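Local coordinates for DNA repair protein RAD7 (Saccharomyces cerevisiae, PDB 5ZB2) that acts in the global genome repair complex, which promotes nucleotide excision repair of nontranscribed DNA, and interacts with Elc1, at residues E18-S21 / K22-E26; A27-S30 / S31-V34; L113-E116 / S117-I121. All coordinates share one frame; numbering follows the deposited sequence.

Interaction 1: residues E18-S21 / K22-E26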
ATOM      1  N   GLU A  18       5.508   5.710  21.674  1.00 49.33           N
ATOM      2  CA  GLU A  18       6.167   4.522  22.212  1.00 50.08           C
ATOM      3  C   GLU A  18       5.168   3.396  22.445  1.00 49.28           C
ATOM      4  O   GLU A  18       5.465   2.226  22.169  1.00 48.23           O
ATOM      5  CB  GLU A  18       6.897   4.862  23.513  1.00 53.28           C
ATOM      6  CG  GLU A  18       8.148   5.704  23.330  1.00 56.34           C
ATOM      7  CD  GLU A  18       8.834   6.016  24.646  1.00 66.93           C
ATOM      8  OE1 GLU A  18      10.039   6.346  24.626  1.00 67.81           O
ATOM      9  OE2 GLU A  18       8.168   5.929  25.701  1.00 62.91           O
ATOM     10  N   ASN A  19       3.977   3.723  22.948  1.00 49.28           N
ATOM     11  CA  ASN A  19       2.995   2.683  23.228  1.00 49.32           C
ATOM     12  C   ASN A  19       2.338   2.151  21.963  1.00 48.61           C
ATOM     13  O   ASN A  19       1.881   1.003  21.949  1.00 49.13           O
ATOM     14  CB  ASN A  19       1.932   3.201  24.195  1.00 50.75           C
ATOM     15  CG  ASN A  19       2.365   3.089  25.642  1.00 57.67           C
ATOM     16  OD1 ASN A  19       2.218   2.036  26.264  1.00 58.03           O
ATOM     17  ND2 ASN A  19       2.910   4.173  26.186  1.00 61.47           N
ATOM     18  N   ILE A  20       2.272   2.951  20.895  1.00 47.90           N
ATOM     19  CA  ILE A  20       1.809   2.411  19.619  1.00 49.09           C
ATOM     20  C   ILE A  20       2.759   1.321  19.145  1.00 49.45           C
ATOM     21  O   ILE A  20       2.327   0.240  18.729  1.00 49.49           O
ATOM     22  CB  ILE A  20       1.660   3.531  18.571  1.00 47.77           C
ATOM     23  CG1 ILE A  20       0.599   4.542  19.014  1.00 44.82           C
ATOM     24  CG2 ILE A  20       1.269   2.945  17.214  1.00 47.76           C
ATOM     25  CD1 ILE A  20       0.536   5.786  18.154  1.00 43.21           C
ATOM     26  N   SER A  21       4.067   1.576  19.230  1.00 49.23           N
ATOM     27  CA  SER A  21       5.050   0.593  18.781  1.00 51.48           C
ATOM     28  C   SER A  21       4.887  -0.724  19.526  1.00 54.82           C
ATOM     29  O   SER A  21       4.876  -1.800  18.916  1.00 53.95           O
ATOM     30  CB  SER A  21       6.462   1.145  18.970  1.00 50.26           C
ATOM     31  OG  SER A  21       6.657   2.303  18.180  1.00 49.61           O
ATOM     32  N   LYS A  22       4.755  -0.665  20.852  1.00 53.48           N
ATOM     33  CA  LYS A  22       4.568  -1.896  21.611  1.00 55.86           C
ATOM     34  C   LYS A  22       3.236  -2.549  21.270  1.00 55.51           C
ATOM     35  O   LYS A  22       3.143  -3.779  21.188  1.00 58.57           O
ATOM     36  CB  LYS A  22       4.662  -1.619  23.111  1.00 60.75           C
ATOM     37  CG  LYS A  22       4.493  -2.860  23.981  1.00 66.97           C
ATOM     38  CD  LYS A  22       5.472  -3.967  23.591  1.00 74.12           C
ATOM     39  CE  LYS A  22       5.166  -5.272  24.296  1.00 76.13           C
ATOM     40  NZ  LYS A  22       5.955  -6.388  23.708  1.00 90.92           N
ATOM     41  N   TRP A  23       2.197  -1.740  21.060  1.00 53.33           N
ATOM     42  CA  TRP A  23       0.903  -2.275  20.658  1.00 52.71           C
ATOM     43  C   TRP A  23       0.960  -2.916  19.273  1.00 53.13           C
ATOM     44  O   TRP A  23       0.174  -3.827  18.987  1.00 54.73           O
ATOM     45  CB  TRP A  23      -0.143  -1.163  20.700  1.00 50.59           C
ATOM     46  CG  TRP A  23      -1.383  -1.442  19.919  1.00 49.87           C
ATOM     47  CD1 TRP A  23      -2.536  -2.009  20.379  1.00 50.92           C
ATOM     48  CD2 TRP A  23      -1.604  -1.148  18.537  1.00 49.69           C
ATOM     49  NE1 TRP A  23      -3.459  -2.091  19.367  1.00 50.90           N
ATOM     50  CE2 TRP A  23      -2.910  -1.570  18.223  1.00 49.86           C
ATOM     51  CE3 TRP A  23      -0.823  -0.568  17.532  1.00 50.23           C
ATOM     52  CZ2 TRP A  23      -3.454  -1.429  16.949  1.00 49.69           C
ATOM     53  CZ3 TRP A  23      -1.361  -0.434  16.269  1.00 50.98           C
ATOM     54  CH2 TRP A  23      -2.664  -0.863  15.988  1.00 51.07           C
ATOM     55  N   GLN A  24       1.870  -2.461  18.404  1.00 53.49           N
ATOM     56  CA  GLN A  24       2.010  -3.077  17.086  1.00 55.26           C
ATOM     57  C   GLN A  24       2.199  -4.583  17.211  1.00 59.59           C
ATOM     58  O   GLN A  24       1.527  -5.366  16.531  1.00 60.63           O
ATOM     59  CB  GLN A  24       3.194  -2.470  16.328  1.00 56.36           C
ATOM     60  CG  GLN A  24       3.054  -1.015  15.940  1.00 56.21           C
ATOM     61  CD  GLN A  24       2.211  -0.816  14.706  1.00 58.78           C
ATOM     62  OE1 GLN A  24       1.298  -1.592  14.432  1.00 63.39           O
ATOM     63  NE2 GLN A  24       2.512   0.231  13.952  1.00 55.09           N
ATOM     64  N   LYS A  25       3.124  -5.005  18.077  1.00 60.41           N
ATOM     65  CA  LYS A  25       3.399  -6.430  18.228  1.00 63.89           C
ATOM     66  C   LYS A  25       2.168  -7.180  18.724  1.00 63.25           C
ATOM     67  O   LYS A  25       1.866  -8.276  18.243  1.00 66.36           O
ATOM     68  CB  LYS A  25       4.582  -6.635  19.172  1.00 72.79           C
ATOM     69  CG  LYS A  25       5.882  -6.047  18.641  1.00 85.79           C
ATOM     70  CD  LYS A  25       7.075  -6.451  19.492  1.00129.78           C
ATOM     71  CE  LYS A  25       8.373  -5.910  18.912  1.00125.66           C
ATOM     72  NZ  LYS A  25       9.562  -6.335  19.701  1.00130.06           N
ATOM     73  N   GLU A  26       1.439  -6.603  19.682  1.00 62.28           N
ATOM     74  CA  GLU A  26       0.168  -7.196  20.090  1.00 65.29           C
ATOM     75  C   GLU A  26      -0.774  -7.327  18.899  1.00 64.84           C
ATOM     76  O   GLU A  26      -1.370  -8.388  18.674  1.00 66.37           O
ATOM     77  CB  GLU A  26      -0.478  -6.356  21.194  1.00 68.31           C
ATOM     78  CG  GLU A  26      -1.777  -6.944  21.743  1.00 80.42           C
ATOM     79  CD  GLU A  26      -2.512  -5.992  22.668  1.00 85.26           C
ATOM     80  OE1 GLU A  26      -3.741  -6.150  22.830  1.00 77.02           O
ATOM     81  OE2 GLU A  26      -1.861  -5.087  23.230  1.00 90.91           O
TER
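Trp23 and Ile20 meet one helical turn apart because both send a side-chain branch away from their own backbone nitrogen: in Trp23 the ring carbon CG stands anti to N (chi1 162°), and in Ile20 it is the methyl CG2 that takes this place while CG1 lies beside N. The two side chains cross at a slant, with CG2 of Ile20 4.1 Å from CE3 of Trp23, a carbon of the six-membered ring. The same edge of the indole, near its plane, also runs past the Ile20 carbonyl, whose O is 3.5 Å from Trp23 CE3. Isoleucine suits this place, since branching at CB puts one methyl toward the indole while CG1 goes elsewhere.

Beneath the side chains runs ordinary alpha-helical bonding. Lys22 N donates to Glu18 O at 3.3 Å, and Trp23 N to Asn19 O at 2.9 Å. Gln24 N reaches Ile20 O at 2.8 Å, lying nearly on the line of the carbonyl though its N-H is bent to 137°, and it adds a weak bond to Ser21 O. The aliphatic part of Gln24 folds back over this turn, its CG 3.1 Å from Ile20 O.

Two polar ends find their partners outside the segments. Asn19 ND2 bonds the Lys15 carbonyl and, weakly, Thr88 of the Elongin-C chain; Trp23 NE1 donates to the Val34 carbonyl of a second Rad7 subunit. The stretch is the middle of the long helix 8-41, which projects from the leucine-rich repeat body within the hydrophilic region. Ile20 and Trp23 are buried, and the second subunit packs against both: Ile20 meets His66 and Trp23 meets Gln69, residues that lie, in sequence, between helix 50-59 and strand 78-81 of that subunit.

Interaction 2: residues A27-S30 / S31-V34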
ATOM      1  N   ALA A  27      -0.931  -6.250  18.125  1.00 60.67           N
ATOM      2  CA  ALA A  27      -1.786  -6.310  16.945  1.00 61.78           C
ATOM      3  C   ALA A  27      -1.266  -7.335  15.947  1.00 62.04           C
ATOM      4  O   ALA A  27      -2.051  -8.022  15.282  1.00 60.69           O
ATOM      5  CB  ALA A  27      -1.885  -4.930  16.295  1.00 58.75           C
ATOM      6  N   ASP A  28       0.058  -7.459  15.832  1.00 63.59           N
ATOM      7  CA  ASP A  28       0.625  -8.454  14.933  1.00 65.28           C
ATOM      8  C   ASP A  28       0.202  -9.861  15.338  1.00 66.96           C
ATOM      9  O   ASP A  28      -0.077 -10.706  14.479  1.00 64.87           O
ATOM     10  CB  ASP A  28       2.148  -8.333  14.913  1.00 64.47           C
ATOM     11  CG  ASP A  28       2.786  -9.179  13.829  1.00 65.75           C
ATOM     12  OD1 ASP A  28       2.924  -8.687  12.688  1.00 63.20           O
ATOM     13  OD2 ASP A  28       3.149 -10.338  14.116  1.00 72.31           O
ATOM     14  N   GLU A  29       0.131 -10.128  16.644  1.00 69.20           N
ATOM     15  CA  GLU A  29      -0.321 -11.437  17.106  1.00 71.91           C
ATOM     16  C   GLU A  29      -1.806 -11.627  16.834  1.00 67.52           C
ATOM     17  O   GLU A  29      -2.228 -12.686  16.358  1.00 66.03           O
ATOM     18  CB  GLU A  29      -0.022 -11.607  18.595  1.00 76.28           C
ATOM     19  CG  GLU A  29       1.444 -11.435  18.960  1.00 82.94           C
ATOM     20  CD  GLU A  29       2.367 -12.253  18.078  1.00106.35           C
ATOM     21  OE1 GLU A  29       1.951 -13.342  17.629  1.00117.59           O
ATOM     22  OE2 GLU A  29       3.504 -11.802  17.828  1.00103.11           O
ATOM     23  N   SER A  30      -2.619 -10.613  17.135  1.00 66.60           N
ATOM     24  CA  SER A  30      -4.035 -10.703  16.797  1.00 64.45           C
ATOM     25  C   SER A  30      -4.230 -10.964  15.310  1.00 63.00           C
ATOM     26  O   SER A  30      -5.191 -11.634  14.919  1.00 61.28           O
ATOM     27  CB  SER A  30      -4.764  -9.427  17.206  1.00 66.10           C
ATOM     28  OG  SER A  30      -6.102  -9.452  16.736  1.00 67.85           O
ATOM     29  N   SER A  31      -3.331 -10.448  14.469  1.00 62.58           N
ATOM     30  CA  SER A  31      -3.395 -10.752  13.044  1.00 60.19           C
ATOM     31  C   SER A  31      -3.134 -12.232  12.792  1.00 57.28           C
ATOM     32  O   SER A  31      -3.795 -12.853  11.952  1.00 55.32           O
ATOM     33  CB  SER A  31      -2.390  -9.892  12.280  1.00 60.68           C
ATOM     34  OG  SER A  31      -2.604  -8.514  12.530  1.00 62.72           O
ATOM     35  N   LYS A  32      -2.171 -12.810  13.513  1.00 59.02           N
ATOM     36  CA  LYS A  32      -1.871 -14.230  13.364  1.00 59.16           C
ATOM     37  C   LYS A  32      -3.118 -15.077  13.584  1.00 56.89           C
ATOM     38  O   LYS A  32      -3.426 -15.973  12.790  1.00 54.83           O
ATOM     39  CB  LYS A  32      -0.764 -14.623  14.346  1.00 64.58           C
ATOM     40  CG  LYS A  32      -0.310 -16.071  14.258  1.00 67.69           C
ATOM     41  CD  LYS A  32       0.799 -16.351  15.264  1.00 86.33           C
ATOM     42  CE  LYS A  32       1.234 -17.807  15.238  1.00127.92           C
ATOM     43  NZ  LYS A  32       2.327 -18.081  16.214  1.00144.11           N
ATOM     44  N   LEU A  33      -3.859 -14.796  14.658  1.00 58.08           N
ATOM     45  CA  LEU A  33      -5.059 -15.571  14.955  1.00 57.86           C
ATOM     46  C   LEU A  33      -6.104 -15.424  13.855  1.00 55.01           C
ATOM     47  O   LEU A  33      -6.772 -16.398  13.490  1.00 54.37           O
ATOM     48  CB  LEU A  33      -5.640 -15.137  16.300  1.00 62.70           C
ATOM     49  CG  LEU A  33      -4.686 -15.225  17.494  1.00 65.62           C
ATOM     50  CD1 LEU A  33      -5.322 -14.593  18.723  1.00 63.28           C
ATOM     51  CD2 LEU A  33      -4.297 -16.670  17.768  1.00 69.69           C
ATOM     52  N   VAL A  34      -6.262 -14.214  13.312  1.00 54.21           N
ATOM     53  CA  VAL A  34      -7.295 -13.986  12.304  1.00 53.10           C
ATOM     54  C   VAL A  34      -6.967 -14.740  11.021  1.00 51.52           C
ATOM     55  O   VAL A  34      -7.867 -15.223  10.324  1.00 49.23           O
ATOM     56  CB  VAL A  34      -7.469 -12.478  12.045  1.00 55.49           C
ATOM     57  CG1 VAL A  34      -8.538 -12.232  10.991  1.00 55.36           C
ATOM     58  CG2 VAL A  34      -7.847 -11.765  13.325  1.00 68.18           C
TER
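Ser31 bonds back to Ala27 in a local contact along about two turns of alpha-helix, within the long helix 8-41, lying between the projecting N-terminal part of that helix and the repeat body. Ala27 O takes two bonds from one residue: Ser31 N at 2.9 Å and Ser31 OG at 2.8 Å, arriving from opposite faces of the carbonyl plane. The hydroxyl can do this because OG lies beside its own backbone nitrogen (chi1 -56°), which turns it back toward the preceding turn. Serine, short and carrying a donor, suits such a place, as its hydroxyl is satisfied by the helix itself.

The regular bonds continue from Lys32 N to Asp28 O, from Leu33 N to Glu29 O and from Val34 N to Ser30 O. Ala27 and Ser30, both small, pack on Val34 of the second subunit, and Val34 here packs on Ser30 of that subunit, so the Ser30 and Val34 exchange is reciprocal. Within this chain, Val34 CG2 rests 3.1 Å from Ser30 O.

On the exposed flank Glu29 and Lys32 lie side by side and point the same way. Glu29 bends at its second torsion (chi2 -50°) while Lys32 runs fully extended, and the carboxylate oxygen OE1 stops 4.0 Å from Lys32 CD. Its distance from Lys32 NZ is 5.0 Å, too far for a salt bridge, though the opposite charges probably attract weakly. Asp28, by contrast, forms a salt bridge through OD2 with Lys73, a charge pairing that ties the helix to a more distant part of its own chain.

Interaction 3: residues L113-E116 / S117-I121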
ATOM      1  N   LEU A 113       5.908  -6.528  -9.627  1.00 33.04           N
ATOM      2  CA  LEU A 113       6.899  -6.187  -8.615  1.00 35.97           C
ATOM      3  C   LEU A 113       7.646  -4.925  -9.033  1.00 33.46           C
ATOM      4  O   LEU A 113       8.273  -4.891 -10.095  1.00 34.03           O
ATOM      5  CB  LEU A 113       7.868  -7.355  -8.428  1.00 35.65           C
ATOM      6  CG  LEU A 113       8.765  -7.314  -7.188  1.00 39.76           C
ATOM      7  CD1 LEU A 113       9.224  -8.714  -6.821  1.00 47.03           C
ATOM      8  CD2 LEU A 113       9.974  -6.427  -7.402  1.00 43.33           C
ATOM      9  N   ASN A 114       7.576  -3.885  -8.205  1.00 35.70           N
ATOM     10  CA  ASN A 114       8.182  -2.599  -8.528  1.00 37.57           C
ATOM     11  C   ASN A 114       9.238  -2.234  -7.488  1.00 37.99           C
ATOM     12  O   ASN A 114       9.556  -3.007  -6.578  1.00 35.70           O
ATOM     13  CB  ASN A 114       7.115  -1.502  -8.651  1.00 36.03           C
ATOM     14  CG  ASN A 114       6.449  -1.148  -7.320  1.00 38.44           C
ATOM     15  OD1 ASN A 114       6.814  -1.657  -6.254  1.00 35.67           O
ATOM     16  ND2 ASN A 114       5.468  -0.253  -7.384  1.00 41.08           N
ATOM     17  N   HIS A 115       9.787  -1.029  -7.653  1.00 37.41           N
ATOM     18  CA  HIS A 115      10.846  -0.529  -6.784  1.00 40.91           C
ATOM     19  C   HIS A 115      10.489  -0.708  -5.311  1.00 40.99           C
ATOM     20  O   HIS A 115      11.231  -1.334  -4.546  1.00 39.00           O
ATOM     21  CB  HIS A 115      11.102   0.945  -7.116  1.00 43.07           C
ATOM     22  CG  HIS A 115      12.140   1.602  -6.259  1.00 52.48           C
ATOM     23  ND1 HIS A 115      13.456   1.733  -6.650  1.00 54.00           N
ATOM     24  CD2 HIS A 115      12.049   2.195  -5.045  1.00 61.41           C
ATOM     25  CE1 HIS A 115      14.133   2.367  -5.709  1.00 51.73           C
ATOM     26  NE2 HIS A 115      13.303   2.657  -4.724  1.00 53.04           N
ATOM     27  N   GLU A 116       9.343  -0.165  -4.899  1.00 40.96           N
ATOM     28  CA  GLU A 116       8.952  -0.242  -3.496  1.00 41.92           C
ATOM     29  C   GLU A 116       8.764  -1.689  -3.054  1.00 38.08           C
ATOM     30  O   GLU A 116       9.152  -2.058  -1.941  1.00 37.10           O
ATOM     31  CB  GLU A 116       7.675   0.570  -3.272  1.00 39.84           C
ATOM     32  CG  GLU A 116       7.141   0.532  -1.851  1.00 42.63           C
ATOM     33  CD  GLU A 116       5.896   1.386  -1.678  1.00 44.92           C
ATOM     34  OE1 GLU A 116       5.860   2.182  -0.720  1.00 46.37           O
ATOM     35  OE2 GLU A 116       4.957   1.268  -2.500  1.00 41.36           O
ATOM     36  N   SER A 117       8.171  -2.523  -3.912  1.00 38.46           N
ATOM     37  CA  SER A 117       7.973  -3.928  -3.562  1.00 37.98           C
ATOM     38  C   SER A 117       9.305  -4.625  -3.317  1.00 35.86           C
ATOM     39  O   SER A 117       9.450  -5.385  -2.353  1.00 34.91           O
ATOM     40  CB  SER A 117       7.200  -4.645  -4.669  1.00 35.06           C
ATOM     41  OG  SER A 117       5.959  -4.020  -4.917  1.00 39.34           O
ATOM     42  N   LEU A 118      10.292  -4.374  -4.181  1.00 36.39           N
ATOM     43  CA  LEU A 118      11.582  -5.044  -4.055  1.00 37.33           C
ATOM     44  C   LEU A 118      12.299  -4.637  -2.773  1.00 37.74           C
ATOM     45  O   LEU A 118      12.910  -5.479  -2.105  1.00 34.26           O
ATOM     46  CB  LEU A 118      12.450  -4.739  -5.277  1.00 36.77           C
ATOM     47  CG  LEU A 118      13.771  -5.500  -5.393  1.00 38.60           C
ATOM     48  CD1 LEU A 118      13.554  -7.009  -5.392  1.00 35.86           C
ATOM     49  CD2 LEU A 118      14.517  -5.060  -6.648  1.00 37.49           C
ATOM     50  N   LEU A 119      12.237  -3.350  -2.410  1.00 37.53           N
ATOM     51  CA  LEU A 119      12.923  -2.890  -1.205  1.00 40.86           C
ATOM     52  C   LEU A 119      12.195  -3.324   0.066  1.00 39.71           C
ATOM     53  O   LEU A 119      12.833  -3.516   1.106  1.00 40.91           O
ATOM     54  CB  LEU A 119      13.086  -1.370  -1.242  1.00 43.52           C
ATOM     55  CG  LEU A 119      13.844  -0.816  -2.453  1.00 45.47           C
ATOM     56  CD1 LEU A 119      14.082   0.678  -2.299  1.00 52.30           C
ATOM     57  CD2 LEU A 119      15.166  -1.536  -2.676  1.00 46.05           C
ATOM     58  N   TYR A 120      10.871  -3.484   0.011  1.00 34.65           N
ATOM     59  CA  TYR A 120      10.162  -4.099   1.130  1.00 38.99           C
ATOM     60  C   TYR A 120      10.691  -5.503   1.397  1.00 39.01           C
ATOM     61  O   TYR A 120      10.946  -5.879   2.547  1.00 40.38           O
ATOM     62  CB  TYR A 120       8.662  -4.147   0.841  1.00 39.27           C
ATOM     63  CG  TYR A 120       7.847  -3.031   1.450  1.00 42.88           C
ATOM     64  CD1 TYR A 120       7.994  -1.717   1.026  1.00 44.85           C
ATOM     65  CD2 TYR A 120       6.896  -3.301   2.428  1.00 42.62           C
ATOM     66  CE1 TYR A 120       7.232  -0.698   1.573  1.00 47.30           C
ATOM     67  CE2 TYR A 120       6.128  -2.292   2.979  1.00 45.48           C
ATOM     68  CZ  TYR A 120       6.299  -0.994   2.549  1.00 48.39           C
ATOM     69  OH  TYR A 120       5.534   0.008   3.099  1.00 48.42           O
ATOM     70  N   ILE A 121      10.858  -6.298   0.336  1.00 37.14           N
ATOM     71  CA  ILE A 121      11.357  -7.664   0.484  1.00 37.80           C
ATOM     72  C   ILE A 121      12.731  -7.660   1.143  1.00 38.07           C
ATOM     73  O   ILE A 121      12.992  -8.421   2.082  1.00 37.27           O
ATOM     74  CB  ILE A 121      11.385  -8.366  -0.886  1.00 36.63           C
ATOM     75  CG1 ILE A 121       9.958  -8.651  -1.344  1.00 34.78           C
ATOM     76  CG2 ILE A 121      12.200  -9.662  -0.835  1.00 36.05           C
ATOM     77  CD1 ILE A 121       9.848  -9.066  -2.786  1.00 36.51           C
TER
HETATM   78  O   HOH W   1       4.896   2.289   1.732  1.00 46.32           O
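Asn114 caps the start of helix 115-124, one of the helices on the outer side of the leucine-rich repeat solenoid, and Ser117 is its partner in the cap. Asn114 OD1 accepts from Ser117 N at 2.8 Å along a nearly straight N-H line of 164°. Its CG sits between the backbone nitrogen and the carbonyl carbon (chi1 69°), the conformation that curls the amide oxygen back over the first turn, and asparagine is a good choice because its short side chain offers an acceptor at just this reach. Ser117 OG is also 2.8 Å from Asn114 OD1, but its hydroxyl has a second acceptor in the Phe89 carbonyl, so the destination of its proton is not settled.

Behind the cap the backbone acceptors are taken in order: Asn114 O by Leu118 N, His115 O by Leu119 N, and Glu116 O by Tyr120 N. His115 ND1 is bonded to Thr143 OG1, while Leu119 CG lies over one face of its imidazole, offset toward the rim.

Just before the cap, loop residue Leu113 folds against the apolar side of the helix: its CD2 meets Leu118 CB at 3.7 Å, and its CD1 meets Ile121 CD1. Leu113 and Ile121 also pack on Leu107 of strand 104-108, and leucine and isoleucine suit this buried place.

Glu116 runs extended beside Tyr120, its CG 3.6 Å from Tyr120 CE1, with carboxylate and ring almost perpendicular. OE2 of Glu116 is held by a salt bridge to Lys93. OE1 of Glu116 accepts a hydrogen bond from a water at 2.6 Å, and that water accepts one from Tyr120 OH at 2.7 Å.

From the N terminus, interaction 1 comes first and interaction 2 follows directly in sequence; both belong to helix 8-41, with centres about 13 Å apart, and both touch the second Rad7 subunit. Some eighty residues later interaction 3 starts helix 115-124 in the repeat body. Its centre lies about 25 Å from that of interaction 1 and about 24 Å from that of interaction 2, and neither touches it. Each contact closes only a turn or so of helix, and the three stand in series, neither nesting nor crossing. The first two lie on the projecting helix, where it meets other chains, whereas the third joins a helix to strand 104-108.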